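Local coordinates for protein tRNA (guanine-N(1)-)-methyltransferase (Aquifex aeolicus, PDB 1OY5) that probably methylates guanosine-37 of various tRNAs at N1, taking the methyl group from S-adenosyl-L-methionine, at residues K83-I88 and S105-I110; L6-L11 and V36-I41. All blocks are in the same frame, centred on the assembly; numbering follows the deposited sequence.

From the N terminus, strand 6-12 comes first; the chain then runs through helices 15-21 and 25-33 and returns as strand 36-42, so contact 2 closes that excursion. Only afterwards does contact 1 open: strand 85-89 leads through helix 98-105 to strand 109-114. The two loops therefore follow in series, neither nested nor crossed. In space they meet in one parallel sheet of the SPOUT methyltransferase domain, where 109-114 lies between 85-89 and 6-12, and 36-42 flanks 6-12 on its far side. The seam between the contacts is backbone: I110 N approaches R7 O at 3.0 Å and I110 O approaches F9 N at 2.7 Å, both probable hydrogen bonds.

Contact 1. Residues K83-I88 and S105-I110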
ATOM      1  N   LYS A  83     -13.940  -2.693  22.832  1.00 22.34           N
ATOM      2  CA  LYS A  83     -14.038  -3.658  21.772  1.00 22.54           C
ATOM      3  C   LYS A  83     -13.822  -2.972  20.481  1.00 21.59           C
ATOM      4  O   LYS A  83     -14.430  -1.977  20.241  1.00 21.03           O
ATOM      5  CB  LYS A  83     -15.435  -4.231  21.766  1.00 23.13           C
ATOM      6  CG  LYS A  83     -15.669  -5.347  20.828  1.00 24.08           C
ATOM      7  CD  LYS A  83     -17.111  -5.756  21.002  1.00 27.11           C
ATOM      8  CE  LYS A  83     -17.462  -6.962  20.218  1.00 27.66           C
ATOM      9  NZ  LYS A  83     -18.094  -6.495  18.982  1.00 29.90           N
ATOM     10  N   PRO A  84     -12.906  -3.481  19.673  1.00 21.61           N
ATOM     11  CA  PRO A  84     -12.629  -2.909  18.372  1.00 21.81           C
ATOM     12  C   PRO A  84     -13.344  -3.535  17.201  1.00 22.47           C
ATOM     13  O   PRO A  84     -13.607  -4.746  17.176  1.00 23.84           O
ATOM     14  CB  PRO A  84     -11.149  -3.195  18.236  1.00 21.03           C
ATOM     15  CG  PRO A  84     -11.033  -4.487  18.811  1.00 21.96           C
ATOM     16  CD  PRO A  84     -11.959  -4.562  19.985  1.00 21.25           C
ATOM     17  N   PHE A  85     -13.609  -2.707  16.200  1.00 21.99           N
ATOM     18  CA  PHE A  85     -14.100  -3.201  14.939  1.00 22.25           C
ATOM     19  C   PHE A  85     -12.878  -3.879  14.331  1.00 23.02           C
ATOM     20  O   PHE A  85     -11.854  -3.230  14.166  1.00 23.58           O
ATOM     21  CB  PHE A  85     -14.555  -2.022  14.090  1.00 22.11           C
ATOM     22  CG  PHE A  85     -15.009  -2.398  12.746  1.00 21.28           C
ATOM     23  CD1 PHE A  85     -14.142  -2.321  11.680  1.00 23.00           C
ATOM     24  CD2 PHE A  85     -16.297  -2.850  12.538  1.00 20.95           C
ATOM     25  CE1 PHE A  85     -14.563  -2.661  10.418  1.00 24.12           C
ATOM     26  CE2 PHE A  85     -16.749  -3.184  11.268  1.00 21.34           C
ATOM     27  CZ  PHE A  85     -15.900  -3.081  10.212  1.00 24.12           C
ATOM     28  N   VAL A  86     -12.940  -5.166  14.038  1.00 23.44           N
ATOM     29  CA  VAL A  86     -11.733  -5.856  13.631  1.00 24.42           C
ATOM     30  C   VAL A  86     -11.569  -6.019  12.137  1.00 25.70           C
ATOM     31  O   VAL A  86     -12.408  -6.620  11.456  1.00 25.25           O
ATOM     32  CB  VAL A  86     -11.600  -7.246  14.331  1.00 24.74           C
ATOM     33  CG1 VAL A  86     -10.294  -7.957  13.907  1.00 23.25           C
ATOM     34  CG2 VAL A  86     -11.654  -7.082  15.837  1.00 23.33           C
ATOM     35  N   LEU A  87     -10.432  -5.528  11.655  1.00 27.06           N
ATOM     36  CA  LEU A  87     -10.094  -5.572  10.243  1.00 28.42           C
ATOM     37  C   LEU A  87      -8.800  -6.374  10.061  1.00 29.46           C
ATOM     38  O   LEU A  87      -7.871  -6.288  10.875  1.00 28.93           O
ATOM     39  CB  LEU A  87      -9.937  -4.146   9.779  1.00 29.32           C
ATOM     40  CG  LEU A  87      -9.537  -3.763   8.377  1.00 31.07           C
ATOM     41  CD1 LEU A  87     -10.512  -4.343   7.363  1.00 33.50           C
ATOM     42  CD2 LEU A  87      -9.547  -2.256   8.337  1.00 31.40           C
ATOM     43  N   ILE A  88      -8.772  -7.210   9.021  1.00 30.96           N
ATOM     44  CA  ILE A  88      -7.635  -8.066   8.707  1.00 31.29           C
ATOM     45  C   ILE A  88      -7.225  -7.800   7.296  1.00 32.32           C
ATOM     46  O   ILE A  88      -8.063  -7.742   6.410  1.00 32.30           O
ATOM     47  CB  ILE A  88      -7.996  -9.573   8.917  1.00 31.44           C
ATOM     48  CG1 ILE A  88      -6.782 -10.481   8.753  1.00 31.49           C
ATOM     49  CG2 ILE A  88      -9.066 -10.031   7.955  1.00 32.09           C
ATOM     50  CD1 ILE A  88      -6.890 -11.812   9.549  1.00 31.79           C
ATOM     51  N   SER A 105     -13.814   5.894   9.015  1.00 29.00           N
ATOM     52  CA  SER A 105     -13.555   7.178   9.656  1.00 28.46           C
ATOM     53  C   SER A 105     -14.635   7.477  10.669  1.00 28.13           C
ATOM     54  O   SER A 105     -14.417   8.275  11.573  1.00 28.06           O
ATOM     55  CB  SER A 105     -13.532   8.315   8.629  1.00 28.58           C
ATOM     56  OG  SER A 105     -14.785   8.467   7.982  1.00 28.21           O
ATOM     57  N   LYS A 106     -15.805   6.872  10.508  1.00 27.55           N
ATOM     58  CA  LYS A 106     -16.900   7.113  11.446  1.00 28.06           C
ATOM     59  C   LYS A 106     -16.794   6.197  12.669  1.00 27.16           C
ATOM     60  O   LYS A 106     -17.583   6.254  13.569  1.00 26.27           O
ATOM     61  CB  LYS A 106     -18.261   6.961  10.746  1.00 28.46           C
ATOM     62  CG  LYS A 106     -18.585   8.126   9.815  1.00 30.88           C
ATOM     63  CD  LYS A 106     -19.840   7.865   8.993  1.00 34.06           C
ATOM     64  CE  LYS A 106     -21.093   7.580   9.877  1.00 37.10           C
ATOM     65  NZ  LYS A 106     -21.872   8.805  10.381  1.00 38.22           N
ATOM     66  N   LYS A 107     -15.787   5.353  12.699  1.00 27.28           N
ATOM     67  CA  LYS A 107     -15.591   4.476  13.851  1.00 27.30           C
ATOM     68  C   LYS A 107     -14.767   5.101  14.973  1.00 26.64           C
ATOM     69  O   LYS A 107     -14.281   6.214  14.848  1.00 27.10           O
ATOM     70  CB  LYS A 107     -15.009   3.158  13.404  1.00 26.95           C
ATOM     71  CG  LYS A 107     -15.971   2.501  12.496  1.00 26.69           C
ATOM     72  CD  LYS A 107     -15.675   1.074  12.320  1.00 28.77           C
ATOM     73  CE  LYS A 107     -16.906   0.362  11.758  1.00 28.21           C
ATOM     74  NZ  LYS A 107     -16.906   0.611  10.345  1.00 29.05           N
ATOM     75  N   GLU A 108     -14.696   4.394  16.085  1.00 25.97           N
ATOM     76  CA  GLU A 108     -14.018   4.872  17.280  1.00 25.97           C
ATOM     77  C   GLU A 108     -12.813   4.020  17.590  1.00 25.65           C
ATOM     78  O   GLU A 108     -11.806   4.530  18.064  1.00 25.44           O
ATOM     79  CB  GLU A 108     -14.963   4.840  18.507  1.00 25.72           C
ATOM     80  CG  GLU A 108     -15.995   5.970  18.551  1.00 26.23           C
ATOM     81  CD  GLU A 108     -17.002   5.834  19.678  1.00 26.87           C
ATOM     82  OE1 GLU A 108     -17.465   6.863  20.185  1.00 31.64           O
ATOM     83  OE2 GLU A 108     -17.368   4.712  20.071  1.00 29.04           O
ATOM     84  N   ARG A 109     -12.938   2.715  17.334  1.00 25.34           N
ATOM     85  CA  ARG A 109     -11.873   1.763  17.582  1.00 25.13           C
ATOM     86  C   ARG A 109     -11.711   0.747  16.470  1.00 23.79           C
ATOM     87  O   ARG A 109     -12.596  -0.008  16.143  1.00 23.06           O
ATOM     88  CB  ARG A 109     -12.142   1.024  18.898  1.00 25.57           C
ATOM     89  CG  ARG A 109     -11.683   1.745  20.097  1.00 26.82           C
ATOM     90  CD  ARG A 109     -12.468   1.365  21.323  1.00 30.61           C
ATOM     91  NE  ARG A 109     -13.715   2.112  21.354  1.00 34.72           N
ATOM     92  CZ  ARG A 109     -14.903   1.564  21.287  1.00 34.40           C
ATOM     93  NH1 ARG A 109     -15.009   0.247  21.211  1.00 33.27           N
ATOM     94  NH2 ARG A 109     -15.973   2.340  21.282  1.00 33.15           N
ATOM     95  N   ILE A 110     -10.524   0.697  15.920  1.00 23.89           N
ATOM     96  CA  ILE A 110     -10.234  -0.228  14.843  1.00 23.24           C
ATOM     97  C   ILE A 110      -8.970  -0.974  15.186  1.00 23.12           C
ATOM     98  O   ILE A 110      -7.991  -0.396  15.622  1.00 23.09           O
ATOM     99  CB  ILE A 110     -10.088   0.526  13.535  1.00 22.79           C
ATOM    100  CG1 ILE A 110     -11.370   1.269  13.235  1.00 21.93           C
ATOM    101  CG2 ILE A 110      -9.810  -0.409  12.433  1.00 23.92           C
ATOM    102  CD1 ILE A 110     -11.316   2.128  12.053  1.00 22.37           C
TER
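This is the start of a parallel strand pair in a beta-alpha-beta unit of the SPOUT methyltransferase fold: strand 85-89, helix 98-105, then strand 109-114 alongside the first. The side-chain centrepiece is F85 against K107. F85 has CG anti to its backbone N (chi1 177°), and K107, from the turn after the helix, comes across the ring obliquely. Its methylene CE lies over one face, 3.5 Å from the centroid of the F85 ring, a CH-pi contact displaced somewhat toward the rim. The chain is extended as far as CE and then bends at chi4, which keeps the ammonium over the same face: K107 NZ sits 3.8 Å from the F85 ring centroid, only 11° off the normal, a proper cation-pi arrangement. Further back, K107 CD rests against CB and CG of F85, so the lysine's aliphatic part packs on the phenylalanine while its charge faces the pi cloud.

R109 is turned differently. Its CB packs near P84, with the two CB atoms 4.4 Å apart, and the bend at chi3 carries the guanidinium to where K83 O lies at its edge, 2.5 Å from R109 NH1. On its other terminal nitrogen the charge has a partner in its own segment, a salt bridge of 3.0 Å between R109 NH2 and E108 OE2. Helix 67-81 packs on the residues leading into the strand, with V77 and V78 against P84 and Y74 against K83.

Under the side chains the backbones begin to zip, and M111 continues the pairing with F85. F85 pairs with I110, whose CA-H points at F85 O. One step earlier, F85 N donates to R109 O at 2.9 Å, reaching that oxygen from above the carbonyl plane.

Contact 2. Residues L6-L11 and V36-I41; sequences LRFFVL and VEVYPI
E37 OE1 is where the polar side chains of this parallel strand pair converge, at one edge of the sheet of the SPOUT methyltransferase fold. R7 and E37 run side by side from neighbouring strands, both with CG anti to the carbonyl carbon. Their salt bridge, R7 NE to E37 OE1 at 2.8 Å, is a weak hydrogen bond with only 118° at the hydrogen, and the guanidinium and carboxylate planes stand nearly perpendicular. The same oxygen accepts from Y39 OH at 2.5 Å, the hydroxyl arriving from above the carboxylate plane. Two donors thus grip one oxygen, and the nearby guanidinium would be expected to keep E37 ionised. The R7 chain, extended from CG to NE, lies along Y39, whose OH sits in the plane of the guanidinium at its edge.

Next along this face, the F9 and Y39 rings are almost parallel, 13° apart, but displaced so that little of one covers the other, with centroids 5.2 Å apart. Their closest atoms are F9 CE1 and Y39 CD2, 3.5 Å apart. Y81, from the end of helix 67-81, sets its ring obliquely against both. Further on, L11 and I41 pack together.

What holds these side chains in step is the ladder beneath, pairing L6 with V36 through to L11 with I41. E37 N to L6 O and F8 N to E37 O lie in the carbonyl planes, whereas the three later bonds come in from above. The opposite face carries L6, F8, V10, V36 and V38, met by V153 and I150 of helix 143-155 and by I31 of helix 25-33. The ladder's last rung is its straightest: I41 N to V10 O, 2.8 Å, with 172° at the hydrogen.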
ATOM      1  N   LEU A   6     -10.199   9.046  17.097  1.00 24.33           N
ATOM      2  CA  LEU A   6     -10.228   7.683  16.514  1.00 24.49           C
ATOM      3  C   LEU A   6      -8.943   6.887  16.852  1.00 23.55           C
ATOM      4  O   LEU A   6      -7.837   7.331  16.608  1.00 23.17           O
ATOM      5  CB  LEU A   6     -10.435   7.729  15.005  1.00 24.35           C
ATOM      6  CG  LEU A   6     -10.207   6.455  14.193  1.00 25.96           C
ATOM      7  CD1 LEU A   6     -11.020   5.367  14.664  1.00 27.46           C
ATOM      8  CD2 LEU A   6     -10.559   6.680  12.751  1.00 28.92           C
ATOM      9  N   ARG A   7      -9.099   5.726  17.454  1.00 23.41           N
ATOM     10  CA  ARG A   7      -7.947   4.920  17.866  1.00 23.71           C
ATOM     11  C   ARG A   7      -7.732   3.641  17.013  1.00 22.97           C
ATOM     12  O   ARG A   7      -8.672   2.872  16.789  1.00 22.54           O
ATOM     13  CB  ARG A   7      -8.136   4.489  19.320  1.00 23.48           C
ATOM     14  CG  ARG A   7      -8.110   5.575  20.334  1.00 25.14           C
ATOM     15  CD  ARG A   7      -7.833   5.048  21.718  1.00 27.63           C
ATOM     16  NE  ARG A   7      -7.642   6.094  22.719  1.00 30.60           N
ATOM     17  CZ  ARG A   7      -8.602   6.897  23.176  1.00 34.09           C
ATOM     18  NH1 ARG A   7      -9.838   6.828  22.698  1.00 34.99           N
ATOM     19  NH2 ARG A   7      -8.323   7.809  24.106  1.00 36.29           N
ATOM     20  N   PHE A   8      -6.500   3.448  16.549  1.00 22.20           N
ATOM     21  CA  PHE A   8      -6.109   2.277  15.786  1.00 21.57           C
ATOM     22  C   PHE A   8      -5.246   1.379  16.617  1.00 22.19           C
ATOM     23  O   PHE A   8      -4.433   1.844  17.429  1.00 21.02           O
ATOM     24  CB  PHE A   8      -5.284   2.659  14.553  1.00 21.17           C
ATOM     25  CG  PHE A   8      -6.087   3.204  13.418  1.00 20.53           C
ATOM     26  CD1 PHE A   8      -6.862   2.370  12.621  1.00 18.71           C
ATOM     27  CD2 PHE A   8      -6.084   4.575  13.156  1.00 21.20           C
ATOM     28  CE1 PHE A   8      -7.626   2.896  11.569  1.00 19.44           C
ATOM     29  CE2 PHE A   8      -6.826   5.103  12.073  1.00 21.53           C
ATOM     30  CZ  PHE A   8      -7.596   4.259  11.289  1.00 20.21           C
ATOM     31  N   PHE A   9      -5.408   0.070  16.397  1.00 23.26           N
ATOM     32  CA  PHE A   9      -4.617  -0.939  17.091  1.00 23.40           C
ATOM     33  C   PHE A   9      -4.075  -1.840  16.004  1.00 23.90           C
ATOM     34  O   PHE A   9      -4.831  -2.485  15.309  1.00 24.74           O
ATOM     35  CB  PHE A   9      -5.490  -1.686  18.083  1.00 22.97           C
ATOM     36  CG  PHE A   9      -6.107  -0.797  19.090  1.00 22.77           C
ATOM     37  CD1 PHE A   9      -5.388  -0.372  20.182  1.00 23.80           C
ATOM     38  CD2 PHE A   9      -7.387  -0.319  18.920  1.00 24.17           C
ATOM     39  CE1 PHE A   9      -5.946   0.465  21.098  1.00 23.93           C
ATOM     40  CE2 PHE A   9      -7.939   0.550  19.832  1.00 22.17           C
ATOM     41  CZ  PHE A   9      -7.220   0.942  20.903  1.00 23.23           C
ATOM     42  N   VAL A  10      -2.767  -1.886  15.831  1.00 24.39           N
ATOM     43  CA  VAL A  10      -2.223  -2.623  14.690  1.00 24.69           C
ATOM     44  C   VAL A  10      -1.412  -3.838  15.150  1.00 24.94           C
ATOM     45  O   VAL A  10      -0.268  -3.682  15.639  1.00 25.39           O
ATOM     46  CB  VAL A  10      -1.319  -1.715  13.821  1.00 23.72           C
ATOM     47  CG1 VAL A  10      -1.022  -2.359  12.562  1.00 23.91           C
ATOM     48  CG2 VAL A  10      -1.975  -0.431  13.549  1.00 25.65           C
ATOM     49  N   LEU A  11      -1.994  -5.026  14.981  1.00 24.45           N
ATOM     50  CA  LEU A  11      -1.347  -6.276  15.373  1.00 24.44           C
ATOM     51  C   LEU A  11      -0.342  -6.645  14.313  1.00 22.90           C
ATOM     52  O   LEU A  11      -0.695  -6.902  13.205  1.00 21.33           O
ATOM     53  CB  LEU A  11      -2.352  -7.426  15.493  1.00 25.38           C
ATOM     54  CG  LEU A  11      -3.120  -7.647  16.787  1.00 27.39           C
ATOM     55  CD1 LEU A  11      -3.801  -6.368  17.209  1.00 26.65           C
ATOM     56  CD2 LEU A  11      -4.135  -8.757  16.566  1.00 29.22           C
ATOM     57  N   VAL A  36      -6.354  11.395  16.004  1.00 22.68           N
ATOM     58  CA  VAL A  36      -6.151   9.961  15.948  1.00 22.82           C
ATOM     59  C   VAL A  36      -5.030   9.543  16.830  1.00 21.54           C
ATOM     60  O   VAL A  36      -4.184  10.347  17.217  1.00 20.46           O
ATOM     61  CB  VAL A  36      -5.844   9.474  14.565  1.00 23.35           C
ATOM     62  CG1 VAL A  36      -6.881   9.991  13.593  1.00 25.41           C
ATOM     63  CG2 VAL A  36      -4.495   9.961  14.163  1.00 26.04           C
ATOM     64  N   GLU A  37      -5.081   8.264  17.158  1.00 20.79           N
ATOM     65  CA  GLU A  37      -4.042   7.581  17.894  1.00 20.34           C
ATOM     66  C   GLU A  37      -3.817   6.218  17.226  1.00 20.36           C
ATOM     67  O   GLU A  37      -4.734   5.547  16.785  1.00 19.53           O
ATOM     68  CB  GLU A  37      -4.434   7.400  19.346  1.00 20.27           C
ATOM     69  CG  GLU A  37      -4.397   8.672  20.175  1.00 17.61           C
ATOM     70  CD  GLU A  37      -4.955   8.431  21.560  1.00 18.81           C
ATOM     71  OE1 GLU A  37      -5.261   7.260  21.896  1.00 18.20           O
ATOM     72  OE2 GLU A  37      -5.178   9.412  22.293  1.00 22.24           O
ATOM     73  N   VAL A  38      -2.555   5.832  17.170  1.00 21.40           N
ATOM     74  CA  VAL A  38      -2.099   4.639  16.502  1.00 20.94           C
ATOM     75  C   VAL A  38      -1.286   3.864  17.484  1.00 20.29           C
ATOM     76  O   VAL A  38      -0.208   4.272  17.842  1.00 19.89           O
ATOM     77  CB  VAL A  38      -1.170   5.003  15.297  1.00 21.04           C
ATOM     78  CG1 VAL A  38      -0.532   3.761  14.710  1.00 22.19           C
ATOM     79  CG2 VAL A  38      -1.936   5.713  14.258  1.00 20.58           C
ATOM     80  N   TYR A  39      -1.796   2.717  17.883  1.00 20.40           N
ATOM     81  CA  TYR A  39      -1.114   1.850  18.802  1.00 20.50           C
ATOM     82  C   TYR A  39      -0.603   0.573  18.120  1.00 21.04           C
ATOM     83  O   TYR A  39      -1.312  -0.392  17.955  1.00 21.15           O
ATOM     84  CB  TYR A  39      -2.046   1.420  19.920  1.00 20.08           C
ATOM     85  CG  TYR A  39      -2.598   2.505  20.753  1.00 21.59           C
ATOM     86  CD1 TYR A  39      -1.996   2.826  21.970  1.00 24.03           C
ATOM     87  CD2 TYR A  39      -3.773   3.174  20.384  1.00 19.80           C
ATOM     88  CE1 TYR A  39      -2.500   3.785  22.769  1.00 23.24           C
ATOM     89  CE2 TYR A  39      -4.282   4.140  21.178  1.00 21.40           C
ATOM     90  CZ  TYR A  39      -3.646   4.454  22.376  1.00 22.92           C
ATOM     91  OH  TYR A  39      -4.125   5.442  23.199  1.00 19.17           O
ATOM     92  N   PRO A  40       0.665   0.537  17.801  1.00 22.52           N
ATOM     93  CA  PRO A  40       1.267  -0.688  17.277  1.00 23.41           C
ATOM     94  C   PRO A  40       1.319  -1.742  18.399  1.00 24.07           C
ATOM     95  O   PRO A  40       1.727  -1.457  19.518  1.00 24.88           O
ATOM     96  CB  PRO A  40       2.665  -0.251  16.864  1.00 23.97           C
ATOM     97  CG  PRO A  40       2.892   1.137  17.483  1.00 22.67           C
ATOM     98  CD  PRO A  40       1.614   1.652  17.947  1.00 22.20           C
ATOM     99  N   ILE A  41       0.832  -2.943  18.125  1.00 24.02           N
ATOM    100  CA  ILE A  41       0.778  -3.989  19.154  1.00 22.97           C
ATOM    101  C   ILE A  41       1.656  -5.111  18.638  1.00 21.68           C
ATOM    102  O   ILE A  41       1.407  -5.712  17.614  1.00 20.38           O
ATOM    103  CB  ILE A  41      -0.679  -4.486  19.399  1.00 22.84           C
ATOM    104  CG1 ILE A  41      -1.667  -3.334  19.574  1.00 22.68           C
ATOM    105  CG2 ILE A  41      -0.720  -5.358  20.602  1.00 24.23           C
ATOM    106  CD1 ILE A  41      -1.585  -2.622  20.906  1.00 22.66           C
TER